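Local coordinates for protein TRAP dicarboxylate transporter, DctP subunit (Sulfurospirillum deleyianum, PDB 4OVS) that binds succinate and, as a TRAP-family periplasmic solute receptor, probably delivers it to the membrane components of a transport system, at residues L150-A163 against H295-A308. Residues are numbered along the deposited sequence; the frame is centred on the assembly and turned at random.
Sequences LSSNKKPILLPEDA and HTLTPEQKAAWQKA
Trp305, Leu158 and Pro160 carry the contact by which, in the periplasmic binding-protein fold of this TRAP solute receptor, helix 299-310 packs against the loop leaving strand 137-152. With CG anti to its carbonyl carbon (chi1 -76°), Trp305 sends its indole off the helix and into that loop. A tryptophan suits the place because it offers both a broad flat surface and an N-H: NE1 donates to Leu158 O at 3.0 Å, reaching the oxygen from above the carbonyl plane rather than along a lone pair. Pro160 lies over one indole face, where its CD sits 3.9 Å from the centroid of the six-membered ring, a CH-pi contact suited to proline, whose rigid ring holds the polarised C-H groups of CD against the indole. Ile157 meets the same indole at its edge, CG2 standing 3.5 Å from CH2 of Trp305. On the helix, the small side chains of Ala304 and Ala308 let the proline ring come close.

While its backbone O serves Trp305, the branched, apolar end of Leu158 supplies a methyl, CD2, to a face of the His295 ring, 4.2 Å from its centroid. Pro156 CB approaches that imidazole too, while NE2 of His295 is hydrogen-bonded to Asp225 on the adjoining strand 225-227, which should help fix the ring's rotation. The turn presenting Leu158 and Pro160 is tied internally by Asp162, whose OD2 accepts from two successive backbone amides, Leu158 N at 2.9 Å and Leu159 N at 3.1 Å.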
loop_
_atom_site.group_PDB
_atom_site.type_symbol
_atom_site.label_atom_id
_atom_site.label_comp_id
_atom_site.label_asym_id
_atom_site.label_seq_id
_atom_site.Cartn_x
_atom_site.Cartn_y
_atom_site.Cartn_z
ATOM N N LEU A 150 -3.059 -12.678 -5.402
ATOM C CA LEU A 150 -1.987 -13.616 -5.294
ATOM C C LEU A 150 -1.452 -14.026 -6.677
ATOM O O LEU A 150 -2.231 -14.314 -7.598
ATOM C CB LEU A 150 -2.494 -14.876 -4.585
ATOM C CG LEU A 150 -2.829 -14.859 -3.110
ATOM C CD1 LEU A 150 -3.419 -16.197 -2.709
ATOM C CD2 LEU A 150 -1.597 -14.564 -2.300
ATOM N N SER A 151 -0.133 -14.093 -6.811
ATOM C CA SER A 151 0.482 -14.609 -8.027
ATOM C C SER A 151 1.582 -15.559 -7.658
ATOM O O SER A 151 2.063 -15.554 -6.528
ATOM C CB SER A 151 1.090 -13.466 -8.844
ATOM O OG SER A 151 2.089 -12.808 -8.095
ATOM N N SER A 152 2.027 -16.351 -8.629
ATOM C CA SER A 152 3.067 -17.326 -8.379
ATOM C C SER A 152 3.800 -17.664 -9.655
ATOM O O SER A 152 3.291 -17.422 -10.764
ATOM C CB SER A 152 2.444 -18.608 -7.825
ATOM O OG SER A 152 3.402 -19.636 -7.648
ATOM N N ASN A 153 4.996 -18.227 -9.481
ATOM C CA ASN A 153 5.766 -18.862 -10.558
ATOM C C ASN A 153 5.713 -20.373 -10.493
ATOM O O ASN A 153 6.247 -21.042 -11.355
ATOM C CB ASN A 153 7.243 -18.515 -10.443
ATOM C CG ASN A 153 7.628 -17.356 -11.293
ATOM O OD1 ASN A 153 7.036 -17.115 -12.344
ATOM N ND2 ASN A 153 8.636 -16.624 -10.854
ATOM N N LYS A 154 5.112 -20.916 -9.450
ATOM C CA LYS A 154 5.164 -22.363 -9.250
ATOM C C LYS A 154 3.954 -23.061 -9.876
ATOM O O LYS A 154 4.118 -23.946 -10.705
ATOM C CB LYS A 154 5.287 -22.690 -7.766
ATOM C CG LYS A 154 6.536 -23.488 -7.402
ATOM C CD LYS A 154 6.467 -23.972 -5.941
ATOM C CE LYS A 154 7.764 -24.633 -5.450
ATOM N NZ LYS A 154 8.982 -23.792 -5.699
ATOM N N LYS A 155 2.746 -22.643 -9.508
ATOM C CA LYS A 155 1.522 -23.239 -10.041
ATOM C C LYS A 155 0.301 -22.363 -9.789
ATOM O O LYS A 155 0.397 -21.362 -9.078
ATOM C CB LYS A 155 1.296 -24.602 -9.401
ATOM C CG LYS A 155 1.510 -24.595 -7.910
ATOM C CD LYS A 155 1.169 -25.937 -7.305
ATOM C CE LYS A 155 1.590 -26.003 -5.858
ATOM N NZ LYS A 155 0.803 -27.042 -5.141
ATOM N N PRO A 156 -0.863 -22.720 -10.376
ATOM C CA PRO A 156 -2.019 -21.851 -10.104
ATOM C C PRO A 156 -2.480 -21.897 -8.650
ATOM O O PRO A 156 -2.619 -23.000 -8.109
ATOM C CB PRO A 156 -3.102 -22.438 -11.001
ATOM C CG PRO A 156 -2.346 -23.119 -12.122
ATOM C CD PRO A 156 -1.120 -23.657 -11.488
ATOM N N ILE A 157 -2.713 -20.738 -8.033
ATOM C CA ILE A 157 -3.269 -20.678 -6.676
ATOM C C ILE A 157 -4.794 -20.547 -6.736
ATOM O O ILE A 157 -5.318 -19.449 -6.978
ATOM C CB ILE A 157 -2.743 -19.460 -5.887
ATOM C CG1 ILE A 157 -1.229 -19.283 -6.034
ATOM C CG2 ILE A 157 -3.117 -19.584 -4.411
ATOM C CD1 ILE A 157 -0.473 -20.403 -5.545
ATOM N N LEU A 158 -5.510 -21.654 -6.544
ATOM C CA LEU A 158 -6.976 -21.650 -6.660
ATOM C C LEU A 158 -7.631 -21.830 -5.291
ATOM O O LEU A 158 -8.718 -21.282 -5.044
ATOM C CB LEU A 158 -7.469 -22.741 -7.607
ATOM C CG LEU A 158 -6.857 -22.784 -9.020
ATOM C CD1 LEU A 158 -7.635 -23.756 -9.880
ATOM C CD2 LEU A 158 -6.798 -21.416 -9.722
ATOM N N LEU A 159 -6.959 -22.599 -4.428
ATOM C CA LEU A 159 -7.409 -22.883 -3.070
ATOM C C LEU A 159 -6.233 -22.798 -2.145
ATOM O O LEU A 159 -5.096 -22.973 -2.586
ATOM C CB LEU A 159 -7.913 -24.303 -2.950
ATOM C CG LEU A 159 -9.183 -24.704 -3.670
ATOM C CD1 LEU A 159 -9.317 -26.210 -3.556
ATOM C CD2 LEU A 159 -10.382 -23.988 -3.079
ATOM N N PRO A 160 -6.498 -22.581 -0.845
ATOM C CA PRO A 160 -5.467 -22.482 0.193
ATOM C C PRO A 160 -4.425 -23.581 0.080
ATOM O O PRO A 160 -3.228 -23.337 0.231
ATOM C CB PRO A 160 -6.272 -22.649 1.474
ATOM C CG PRO A 160 -7.585 -22.036 1.125
ATOM C CD PRO A 160 -7.847 -22.466 -0.279
ATOM N N GLU A 161 -4.917 -24.784 -0.181
ATOM C CA GLU A 161 -4.114 -25.944 -0.458
ATOM C C GLU A 161 -2.941 -25.653 -1.404
ATOM O O GLU A 161 -1.844 -26.171 -1.220
ATOM C CB GLU A 161 -5.045 -26.989 -1.060
ATOM C CG GLU A 161 -4.413 -28.293 -1.387
ATOM C CD GLU A 161 -5.195 -29.066 -2.447
ATOM O OE1 GLU A 161 -6.272 -28.570 -2.866
ATOM O OE2 GLU A 161 -4.724 -30.160 -2.862
ATOM N N ASP A 162 -3.161 -24.811 -2.405
ATOM C CA ASP A 162 -2.152 -24.580 -3.446
ATOM C C ASP A 162 -0.993 -23.689 -3.001
ATOM O O ASP A 162 0.132 -23.751 -3.543
ATOM C CB ASP A 162 -2.822 -23.978 -4.668
ATOM C CG ASP A 162 -3.852 -24.895 -5.251
ATOM O OD1 ASP A 162 -3.649 -26.126 -5.143
ATOM O OD2 ASP A 162 -4.865 -24.389 -5.788
ATOM N N ALA A 163 -1.276 -22.858 -2.013
ATOM C CA ALA A 163 -0.284 -21.926 -1.520
ATOM C C ALA A 163 0.721 -22.670 -0.653
ATOM O O ALA A 163 1.839 -22.200 -0.444
ATOM C CB ALA A 163 -0.958 -20.830 -0.726
ATOM N N HIS A 295 -6.578 -16.209 -13.187
ATOM C CA HIS A 295 -7.636 -17.070 -12.668
ATOM C C HIS A 295 -8.565 -16.285 -11.804
ATOM O O HIS A 295 -8.116 -15.514 -10.988
ATOM C CB HIS A 295 -7.070 -18.194 -11.816
ATOM C CG HIS A 295 -5.927 -18.894 -12.449
ATOM N ND1 HIS A 295 -6.094 -19.871 -13.405
ATOM C CD2 HIS A 295 -4.594 -18.755 -12.279
ATOM C CE1 HIS A 295 -4.911 -20.311 -13.789
ATOM N NE2 HIS A 295 -3.984 -19.648 -13.124
ATOM N N THR A 296 -9.856 -16.522 -11.974
ATOM C CA THR A 296 -10.880 -15.912 -11.164
ATOM C C THR A 296 -11.479 -16.990 -10.267
ATOM O O THR A 296 -11.482 -18.137 -10.625
ATOM C CB THR A 296 -11.976 -15.318 -12.040
ATOM O OG1 THR A 296 -12.616 -16.360 -12.746
ATOM C CG2 THR A 296 -11.410 -14.367 -13.031
ATOM N N LEU A 297 -11.982 -16.622 -9.095
ATOM C CA LEU A 297 -12.422 -17.623 -8.137
ATOM C C LEU A 297 -13.932 -17.862 -8.171
ATOM O O LEU A 297 -14.723 -16.959 -8.437
ATOM C CB LEU A 297 -12.002 -17.227 -6.716
ATOM C CG LEU A 297 -10.501 -17.089 -6.446
ATOM C CD1 LEU A 297 -10.286 -16.636 -5.015
ATOM C CD2 LEU A 297 -9.744 -18.382 -6.718
ATOM N N THR A 298 -14.331 -19.090 -7.878
ATOM C CA THR A 298 -15.733 -19.386 -7.700
ATOM C C THR A 298 -16.104 -18.970 -6.286
ATOM O O THR A 298 -15.234 -18.812 -5.436
ATOM C CB THR A 298 -16.008 -20.870 -7.878
ATOM O OG1 THR A 298 -15.416 -21.596 -6.792
ATOM C CG2 THR A 298 -15.430 -21.367 -9.213
ATOM N N PRO A 299 -17.394 -18.763 -6.032
ATOM C CA PRO A 299 -17.795 -18.415 -4.658
ATOM C C PRO A 299 -17.335 -19.491 -3.670
ATOM O O PRO A 299 -16.969 -19.210 -2.525
ATOM C CB PRO A 299 -19.320 -18.360 -4.747
ATOM C CG PRO A 299 -19.607 -18.064 -6.200
ATOM C CD PRO A 299 -18.532 -18.777 -6.967
ATOM N N GLU A 300 -17.350 -20.729 -4.141
ATOM C CA GLU A 300 -16.908 -21.852 -3.339
ATOM C C GLU A 300 -15.442 -21.618 -2.982
ATOM O O GLU A 300 -15.053 -21.715 -1.816
ATOM C CB GLU A 300 -17.098 -23.148 -4.130
ATOM C CG GLU A 300 -17.096 -24.424 -3.300
ATOM C CD GLU A 300 -17.771 -25.605 -4.021
ATOM O OE1 GLU A 300 -18.223 -25.421 -5.174
ATOM O OE2 GLU A 300 -17.861 -26.713 -3.439
ATOM N N GLN A 301 -14.636 -21.298 -3.992
ATOM C CA GLN A 301 -13.220 -20.991 -3.792
ATOM C C GLN A 301 -13.012 -19.767 -2.898
ATOM O O GLN A 301 -12.125 -19.764 -2.033
ATOM C CB GLN A 301 -12.524 -20.802 -5.141
ATOM C CG GLN A 301 -12.444 -22.108 -5.963
ATOM C CD GLN A 301 -12.023 -21.904 -7.414
ATOM O OE1 GLN A 301 -12.108 -20.803 -7.968
ATOM N NE2 GLN A 301 -11.537 -22.967 -8.022
ATOM N N LYS A 302 -13.833 -18.738 -3.065
ATOM C CA LYS A 302 -13.692 -17.543 -2.231
ATOM C C LYS A 302 -13.988 -17.812 -0.752
ATOM O O LYS A 302 -13.311 -17.309 0.137
ATOM C CB LYS A 302 -14.615 -16.448 -2.720
ATOM C CG LYS A 302 -14.539 -15.200 -1.887
ATOM C CD LYS A 302 -15.344 -14.086 -2.516
ATOM C CE LYS A 302 -15.156 -12.788 -1.759
ATOM N NZ LYS A 302 -16.239 -11.790 -2.043
ATOM N N ALA A 303 -15.015 -18.604 -0.496
ATOM C CA ALA A 303 -15.391 -18.952 0.855
ATOM C C ALA A 303 -14.225 -19.613 1.565
ATOM O O ALA A 303 -13.892 -19.278 2.697
ATOM C CB ALA A 303 -16.544 -19.880 0.811
ATOM N N ALA A 304 -13.600 -20.557 0.885
ATOM C CA ALA A 304 -12.541 -21.353 1.487
ATOM C C ALA A 304 -11.339 -20.478 1.830
ATOM O O ALA A 304 -10.632 -20.706 2.818
ATOM C CB ALA A 304 -12.134 -22.454 0.536
ATOM N N TRP A 305 -11.091 -19.483 0.998
ATOM C CA TRP A 305 -10.054 -18.519 1.313
ATOM C C TRP A 305 -10.425 -17.704 2.548
ATOM O O TRP A 305 -9.571 -17.423 3.391
ATOM C CB TRP A 305 -9.812 -17.593 0.117
ATOM C CG TRP A 305 -9.018 -18.254 -0.966
ATOM C CD1 TRP A 305 -9.475 -18.694 -2.176
ATOM C CD2 TRP A 305 -7.628 -18.555 -0.929
ATOM N NE1 TRP A 305 -8.456 -19.252 -2.895
ATOM C CE2 TRP A 305 -7.308 -19.186 -2.151
ATOM C CE3 TRP A 305 -6.617 -18.360 0.018
ATOM C CZ2 TRP A 305 -6.022 -19.610 -2.449
ATOM C CZ3 TRP A 305 -5.336 -18.782 -0.283
ATOM C CH2 TRP A 305 -5.047 -19.392 -1.511
ATOM N N GLN A 306 -11.699 -17.337 2.665
ATOM C CA GLN A 306 -12.151 -16.503 3.793
ATOM C C GLN A 306 -12.037 -17.253 5.092
ATOM O O GLN A 306 -11.565 -16.722 6.091
ATOM C CB GLN A 306 -13.603 -16.085 3.616
ATOM C CG GLN A 306 -13.770 -14.663 3.111
ATOM C CD GLN A 306 -14.966 -14.506 2.192
ATOM O OE1 GLN A 306 -15.560 -15.494 1.745
ATOM N NE2 GLN A 306 -15.325 -13.265 1.904
ATOM N N LYS A 307 -12.473 -18.505 5.074
ATOM C CA LYS A 307 -12.434 -19.310 6.277
ATOM C C LYS A 307 -10.997 -19.483 6.768
ATOM O O LYS A 307 -10.692 -19.278 7.941
ATOM C CB LYS A 307 -13.049 -20.686 6.037
ATOM C CG LYS A 307 -13.015 -21.539 7.313
ATOM C CD LYS A 307 -13.643 -22.898 7.142
ATOM C CE LYS A 307 -13.676 -23.641 8.480
ATOM N NZ LYS A 307 -14.353 -24.968 8.372
ATOM N N ALA A 308 -10.103 -19.844 5.864
ATOM C CA ALA A 308 -8.760 -20.206 6.271
ATOM C C ALA A 308 -8.008 -18.995 6.781
ATOM O O ALA A 308 -7.200 -19.106 7.701
ATOM C CB ALA A 308 -8.011 -20.826 5.100
#